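Long-range contacts in pollen-specific leucine-rich repeat extensin-like protein 1 (Arabidopsis thaliana, PDB 6TME), which probably binds RALF-type signalling peptides through its leucine-rich repeat domain in the pollen cell wall, as related leucine-rich repeat extensins do: residues H219-G224 with G243-G248; L250-G255 with S273-L278. All coordinates share one frame; numbering follows the deposited sequence.

In the fold
Both contacts join successive turns of one leucine-rich repeat solenoid, about 18 Å apart between centres. Contact 1 comes first along the chain and closes before contact 2 opens; G243-G248 ends just ahead of L250-G255, so one coil serves both. Strands 221-224 and 245-247 of contact 1 belong to the small parallel sheet 175-178, 198-201, 221-224, 245-247, which follows the main strand of each turn in sequence and is the extra sheet of plant-type repeats. Contact 2 lies further along the coil, where the 3-10 segment after strand 245-247 stacks on the one after strand 269-271. Together they show how each turn is fastened to the next at two places around its circumference.

Contact 1: residues H219-G224 with G243-G248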
ATOM      1  N   HIS A 219       3.167   9.668  -0.375  1.00 22.39           N
ATOM      2  CA  HIS A 219       3.524  10.483   0.798  1.00 16.48           C
ATOM      3  C   HIS A 219       4.784   9.972   1.499  1.00 22.14           C
ATOM      4  O   HIS A 219       4.814   9.701   2.712  1.00 24.57           O
ATOM      5  CB  HIS A 219       2.350  10.577   1.769  1.00 18.24           C
ATOM      6  CG  HIS A 219       1.145  11.220   1.163  1.00 32.83           C
ATOM      7  ND1 HIS A 219       1.209  12.421   0.491  1.00 31.10           N
ATOM      8  CD2 HIS A 219      -0.142  10.815   1.086  1.00 35.21           C
ATOM      9  CE1 HIS A 219       0.009  12.732   0.041  1.00 33.40           C
ATOM     10  NE2 HIS A 219      -0.826  11.770   0.377  1.00 33.60           N
ATOM     11  N   ASN A 220       5.837   9.835   0.706  1.00 21.54           N
ATOM     12  CA  ASN A 220       7.172   9.617   1.240  1.00 24.66           C
ATOM     13  C   ASN A 220       8.060  10.706   0.642  1.00 23.80           C
ATOM     14  O   ASN A 220       7.571  11.717   0.123  1.00 28.45           O
ATOM     15  CB  ASN A 220       7.617   8.185   0.943  1.00 22.64           C
ATOM     16  CG  ASN A 220       6.998   7.202   1.895  1.00 29.08           C
ATOM     17  OD1 ASN A 220       7.395   7.140   3.069  1.00 21.00           O
ATOM     18  ND2 ASN A 220       5.993   6.446   1.419  1.00 18.63           N
ATOM     19  N   LYS A 221       9.371  10.497   0.680  1.00 27.35           N
ATOM     20  CA  LYS A 221      10.318  11.381   0.009  1.00 35.58           C
ATOM     21  C   LYS A 221      11.178  10.585  -0.962  1.00 26.56           C
ATOM     22  O   LYS A 221      12.391  10.714  -1.005  1.00 33.26           O
ATOM     23  CB  LYS A 221      11.177  12.155   1.017  1.00 44.16           C
ATOM     24  CG  LYS A 221      10.371  13.174   1.871  1.00 60.80           C
ATOM     25  CD  LYS A 221       9.935  14.420   1.063  1.00 72.91           C
ATOM     26  CE  LYS A 221      10.604  15.733   1.524  1.00 80.30           C
ATOM     27  NZ  LYS A 221      11.012  16.662   0.387  1.00 73.30           N
ATOM     28  N   PHE A 222      10.534   9.734  -1.742  1.00 28.26           N
ATOM     29  CA  PHE A 222      11.188   9.061  -2.847  1.00 26.95           C
ATOM     30  C   PHE A 222      11.550  10.049  -3.954  1.00 36.59           C
ATOM     31  O   PHE A 222      10.805  10.987  -4.247  1.00 32.80           O
ATOM     32  CB  PHE A 222      10.277   7.990  -3.422  1.00 20.80           C
ATOM     33  CG  PHE A 222      10.125   6.802  -2.536  1.00 33.36           C
ATOM     34  CD1 PHE A 222      11.169   5.904  -2.385  1.00 28.23           C
ATOM     35  CD2 PHE A 222       8.924   6.570  -1.868  1.00 22.19           C
ATOM     36  CE1 PHE A 222      11.023   4.786  -1.572  1.00 33.47           C
ATOM     37  CE2 PHE A 222       8.771   5.466  -1.060  1.00 30.12           C
ATOM     38  CZ  PHE A 222       9.821   4.564  -0.912  1.00 34.30           C
ATOM     39  N   SER A 223      12.683   9.793  -4.610  1.00 28.57           N
ATOM     40  CA  SER A 223      13.207  10.694  -5.623  1.00 28.32           C
ATOM     41  C   SER A 223      13.721   9.901  -6.814  1.00 33.60           C
ATOM     42  O   SER A 223      13.826   8.672  -6.785  1.00 29.09           O
ATOM     43  CB  SER A 223      14.326  11.572  -5.059  1.00 26.91           C
ATOM     44  OG  SER A 223      15.401  10.769  -4.614  1.00 44.18           O
ATOM     45  N   GLY A 224      14.052  10.624  -7.874  1.00 36.96           N
ATOM     46  CA  GLY A 224      14.510   9.974  -9.078  1.00 20.87           C
ATOM     47  C   GLY A 224      13.353   9.569  -9.963  1.00 25.20           C
ATOM     48  O   GLY A 224      12.226  10.072  -9.844  1.00 30.42           O
ATOM     49  N   GLY A 243       2.525  12.240  -4.125  1.00 26.76           N
ATOM     50  CA  GLY A 243       3.195  13.070  -3.144  1.00 23.70           C
ATOM     51  C   GLY A 243       4.584  12.594  -2.775  1.00 22.65           C
ATOM     52  O   GLY A 243       4.845  12.259  -1.624  1.00 27.89           O
ATOM     53  N   ASN A 244       5.468  12.524  -3.759  1.00 27.56           N
ATOM     54  CA  ASN A 244       6.862  12.178  -3.537  1.00 28.20           C
ATOM     55  C   ASN A 244       7.688  13.231  -4.272  1.00 36.87           C
ATOM     56  O   ASN A 244       7.211  14.320  -4.614  1.00 34.07           O
ATOM     57  CB  ASN A 244       7.154  10.745  -3.999  1.00 28.41           C
ATOM     58  CG  ASN A 244       6.748   9.709  -2.968  1.00 36.86           C
ATOM     59  OD1 ASN A 244       7.402   9.554  -1.933  1.00 36.63           O
ATOM     60  ND2 ASN A 244       5.660   8.994  -3.242  1.00 26.34           N
ATOM     61  N   ASN A 245       8.953  12.917  -4.510  1.00 36.93           N
ATOM     62  CA  ASN A 245       9.822  13.823  -5.237  1.00 26.83           C
ATOM     63  C   ASN A 245      10.403  13.107  -6.442  1.00 22.42           C
ATOM     64  O   ASN A 245      11.610  13.177  -6.696  1.00 27.16           O
ATOM     65  CB  ASN A 245      10.919  14.353  -4.318  1.00 27.45           C
ATOM     66  CG  ASN A 245      10.398  15.417  -3.380  1.00 44.76           C
ATOM     67  OD1 ASN A 245       9.772  16.399  -3.816  1.00 47.38           O
ATOM     68  ND2 ASN A 245      10.610  15.218  -2.083  1.00 46.86           N
ATOM     69  N   LEU A 246       9.549  12.395  -7.166  1.00 18.80           N
ATOM     70  CA  LEU A 246       9.969  11.717  -8.375  1.00 23.62           C
ATOM     71  C   LEU A 246       9.974  12.699  -9.557  1.00 31.07           C
ATOM     72  O   LEU A 246       9.308  13.742  -9.548  1.00 32.36           O
ATOM     73  CB  LEU A 246       9.044  10.541  -8.651  1.00 23.63           C
ATOM     74  CG  LEU A 246       8.922   9.450  -7.576  1.00 32.68           C
ATOM     75  CD1 LEU A 246       7.721   8.530  -7.910  1.00 28.33           C
ATOM     76  CD2 LEU A 246      10.206   8.631  -7.445  1.00 24.79           C
ATOM     77  N   SER A 247      10.720  12.342 -10.592  1.00 33.27           N
ATOM     78  CA  SER A 247      10.980  13.247 -11.707  1.00 36.14           C
ATOM     79  C   SER A 247      11.397  12.410 -12.905  1.00 33.00           C
ATOM     80  O   SER A 247      11.263  11.180 -12.906  1.00 36.64           O
ATOM     81  CB  SER A 247      12.055  14.273 -11.338  1.00 39.18           C
ATOM     82  OG  SER A 247      13.256  13.597 -10.974  1.00 37.97           O
ATOM     83  N   GLY A 248      11.914  13.076 -13.923  1.00 36.42           N
ATOM     84  CA  GLY A 248      12.151  12.404 -15.182  1.00 26.49           C
ATOM     85  C   GLY A 248      10.837  12.221 -15.930  1.00 38.32           C
ATOM     86  O   GLY A 248       9.764  12.692 -15.526  1.00 37.81           O
TER
HETATM   87  O   HOH W   1      13.776  13.507  -8.300  1.00 35.94           O
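F222 and G224 each offer a backbone carbonyl to the neighbouring coil. F222 O takes the N-H of N245 at 2.7 Å, and G224 O takes that of S247 at 2.8 Å. A CA-H...O contact, S223 CA to N245 O at 3.1 Å, lies between them. Beyond it a water finishes the pairing: it accepts from G224 N (2.9 Å), donates to N245 O (2.7 Å) and also bonds S247 OG, linking both backbones to one side chain.

The buried N244 amide makes a second kind of contact. Its CG is anti to the carbonyl carbon (chi1 -82°), which swings the amide beside the F222 backbone; F222 N donates to N244 OD1 at about 3.1 Å, while the bond from N220 N to that oxygen is weak. The exact place of OD1 is less certain. The nitrogen of the same amide goes to F217 O and F241 O, so N244 ties the two coils together. N220 is held alike one coil earlier, its ND2 donating to F217 O and L194 O, a run of repeat asparagines forming an asparagine ladder. The F222 ring also turns an edge to the N244 amide, the planes 58° apart.

Apolar contact is slight: F222 CB lies 4.1 Å from L246 CD2.

The strand segments 221-224 and 245-247 run parallel, 19° apart. Strand 198-201 flanks 221-224, with backbone bonds from K221 to F199 and S223 to S201; F217 meets the F222 ring edge-to-face, and N268 carries the ladder on by bonding L246 N.

Contact 2: residues L250-G255 with S273-L278; sequences LPNEIG and SLPSTL
T277 reaches over to the carbonyl of N252. Its CB lies 3.3 Å from N252 O; from there the side chain forks. OG1, set between the backbone N and the carbonyl carbon (chi1 48°), donates to N252 O at 2.8 Å, in the carbonyl plane and on a lone pair. CG2, the other branch, lies 3.9 Å from N252 CB. N252 O also accepts G255 N within its own 3-10 turn, so two donors grip it. A valine in place of T277 would probably leave N252 O without its bond across the coils, holding the two turns together less firmly there.

P275 fits against the same segment: its CD lies 3.7 Å from L250 CB, the side chains at about a right angle. Further in, I254 CG2 meets L278 CD2 at 3.6 Å and L250 CD1 meets L274 CD2 at 4.1 Å, each pair side by side; I302 backs L274 and L278. G255 comes so close to T277 O that a CB there would clash. A water joins L250 N to S273 O.

Leu-Pro followed by a 3-10 turn recurs in both segments, the stacked pattern of plant-type leucine-rich repeats.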
ATOM      1  N   LEU A 250       7.892   9.727 -17.698  1.00 40.47           N
ATOM      2  CA  LEU A 250       7.247   8.437 -17.514  1.00 31.79           C
ATOM      3  C   LEU A 250       7.878   7.424 -18.457  1.00 36.23           C
ATOM      4  O   LEU A 250       8.018   7.707 -19.649  1.00 38.92           O
ATOM      5  CB  LEU A 250       5.752   8.538 -17.797  1.00 30.19           C
ATOM      6  CG  LEU A 250       4.947   9.229 -16.701  1.00 39.29           C
ATOM      7  CD1 LEU A 250       3.445   9.145 -16.981  1.00 36.82           C
ATOM      8  CD2 LEU A 250       5.292   8.615 -15.338  1.00 38.87           C
ATOM      9  N   PRO A 251       8.287   6.253 -17.980  1.00 36.55           N
ATOM     10  CA  PRO A 251       8.780   5.244 -18.920  1.00 33.98           C
ATOM     11  C   PRO A 251       7.640   4.699 -19.755  1.00 39.76           C
ATOM     12  O   PRO A 251       6.560   4.405 -19.236  1.00 53.69           O
ATOM     13  CB  PRO A 251       9.395   4.165 -18.011  1.00 35.82           C
ATOM     14  CG  PRO A 251       8.788   4.380 -16.670  1.00 32.28           C
ATOM     15  CD  PRO A 251       8.528   5.867 -16.577  1.00 34.96           C
ATOM     16  N   ASN A 252       7.889   4.570 -21.067  1.00 35.41           N
ATOM     17  CA  ASN A 252       6.908   3.979 -21.973  1.00 40.57           C
ATOM     18  C   ASN A 252       6.477   2.588 -21.523  1.00 35.76           C
ATOM     19  O   ASN A 252       5.403   2.122 -21.918  1.00 36.74           O
ATOM     20  CB  ASN A 252       7.464   3.888 -23.406  1.00 50.29           C
ATOM     21  CG  ASN A 252       8.050   5.215 -23.921  1.00 51.95           C
ATOM     22  OD1 ASN A 252       7.565   6.308 -23.617  1.00 49.44           O
ATOM     23  ND2 ASN A 252       9.092   5.106 -24.730  1.00 55.35           N
ATOM     24  N   GLU A 253       7.299   1.914 -20.716  1.00 31.28           N
ATOM     25  CA  GLU A 253       6.987   0.562 -20.264  1.00 38.66           C
ATOM     26  C   GLU A 253       5.746   0.522 -19.390  1.00 35.54           C
ATOM     27  O   GLU A 253       5.155  -0.553 -19.236  1.00 36.41           O
ATOM     28  CB  GLU A 253       8.185  -0.026 -19.512  1.00 41.59           C
ATOM     29  CG  GLU A 253       9.405  -0.327 -20.396  1.00 37.78           C
ATOM     30  CD  GLU A 253      10.202   0.929 -20.783  1.00 44.07           C
ATOM     31  OE1 GLU A 253       9.834   2.049 -20.355  1.00 43.52           O
ATOM     32  OE2 GLU A 253      11.208   0.796 -21.516  1.00 46.39           O
ATOM     33  N   ILE A 254       5.323   1.666 -18.837  1.00 26.63           N
ATOM     34  CA  ILE A 254       4.052   1.724 -18.118  1.00 32.41           C
ATOM     35  C   ILE A 254       2.913   1.144 -18.948  1.00 33.50           C
ATOM     36  O   ILE A 254       1.985   0.533 -18.405  1.00 31.16           O
ATOM     37  CB  ILE A 254       3.747   3.169 -17.682  1.00 35.31           C
ATOM     38  CG1 ILE A 254       4.772   3.620 -16.635  1.00 36.30           C
ATOM     39  CG2 ILE A 254       2.344   3.268 -17.088  1.00 34.18           C
ATOM     40  CD1 ILE A 254       4.678   5.093 -16.261  1.00 32.64           C
ATOM     41  N   GLY A 255       2.974   1.293 -20.269  1.00 28.80           N
ATOM     42  CA  GLY A 255       1.905   0.801 -21.117  1.00 30.70           C
ATOM     43  C   GLY A 255       1.751  -0.707 -21.147  1.00 38.29           C
ATOM     44  O   GLY A 255       0.743  -1.193 -21.668  1.00 41.85           O
ATOM     45  N   SER A 273       6.210  14.433 -22.040  1.00 30.99           N
ATOM     46  CA  SER A 273       4.861  14.153 -22.492  1.00 40.56           C
ATOM     47  C   SER A 273       4.399  12.813 -21.950  1.00 37.31           C
ATOM     48  O   SER A 273       5.199  11.946 -21.601  1.00 48.75           O
ATOM     49  CB  SER A 273       4.785  14.149 -24.022  1.00 42.58           C
ATOM     50  OG  SER A 273       5.441  15.280 -24.552  1.00 52.38           O
ATOM     51  N   LEU A 274       3.094  12.668 -21.854  1.00 40.21           N
ATOM     52  CA  LEU A 274       2.537  11.362 -21.576  1.00 34.10           C
ATOM     53  C   LEU A 274       2.977  10.426 -22.688  1.00 36.01           C
ATOM     54  O   LEU A 274       2.912  10.800 -23.864  1.00 38.17           O
ATOM     55  CB  LEU A 274       1.014  11.416 -21.497  1.00 28.52           C
ATOM     56  CG  LEU A 274       0.533  12.326 -20.381  1.00 33.74           C
ATOM     57  CD1 LEU A 274      -0.982  12.284 -20.236  1.00 32.76           C
ATOM     58  CD2 LEU A 274       1.233  11.947 -19.074  1.00 34.90           C
ATOM     59  N   PRO A 275       3.482   9.243 -22.369  1.00 37.01           N
ATOM     60  CA  PRO A 275       3.850   8.312 -23.433  1.00 36.39           C
ATOM     61  C   PRO A 275       2.608   7.798 -24.140  1.00 39.36           C
ATOM     62  O   PRO A 275       1.591   7.499 -23.509  1.00 46.30           O
ATOM     63  CB  PRO A 275       4.596   7.194 -22.696  1.00 34.47           C
ATOM     64  CG  PRO A 275       4.254   7.364 -21.272  1.00 36.82           C
ATOM     65  CD  PRO A 275       3.968   8.805 -21.052  1.00 31.99           C
ATOM     66  N   SER A 276       2.702   7.712 -25.469  1.00 32.50           N
ATOM     67  CA  SER A 276       1.610   7.173 -26.271  1.00 43.06           C
ATOM     68  C   SER A 276       1.333   5.713 -25.950  1.00 36.36           C
ATOM     69  O   SER A 276       0.229   5.230 -26.217  1.00 44.54           O
ATOM     70  CB  SER A 276       1.925   7.337 -27.767  1.00 42.77           C
ATOM     71  OG  SER A 276       3.246   6.896 -28.051  1.00 49.40           O
ATOM     72  N   THR A 277       2.311   5.004 -25.386  1.00 41.82           N
ATOM     73  CA  THR A 277       2.118   3.628 -24.938  1.00 42.61           C
ATOM     74  C   THR A 277       1.030   3.492 -23.876  1.00 36.00           C
ATOM     75  O   THR A 277       0.579   2.371 -23.615  1.00 30.52           O
ATOM     76  CB  THR A 277       3.435   3.077 -24.386  1.00 42.46           C
ATOM     77  OG1 THR A 277       4.007   4.028 -23.479  1.00 47.28           O
ATOM     78  CG2 THR A 277       4.418   2.818 -25.516  1.00 33.69           C
ATOM     79  N   LEU A 278       0.593   4.593 -23.260  1.00 32.35           N
ATOM     80  CA  LEU A 278      -0.450   4.477 -22.252  1.00 34.10           C
ATOM     81  C   LEU A 278      -1.757   3.964 -22.831  1.00 39.11           C
ATOM     82  O   LEU A 278      -2.665   3.636 -22.059  1.00 40.13           O
ATOM     83  CB  LEU A 278      -0.668   5.817 -21.547  1.00 27.04           C
ATOM     84  CG  LEU A 278       0.494   6.244 -20.650  1.00 34.33           C
ATOM     85  CD1 LEU A 278       0.320   7.663 -20.174  1.00 40.48           C
ATOM     86  CD2 LEU A 278       0.603   5.328 -19.465  1.00 38.64           C
TER
HETATM   87  O   HOH W   2       6.635  12.019 -19.168  1.00 37.87           O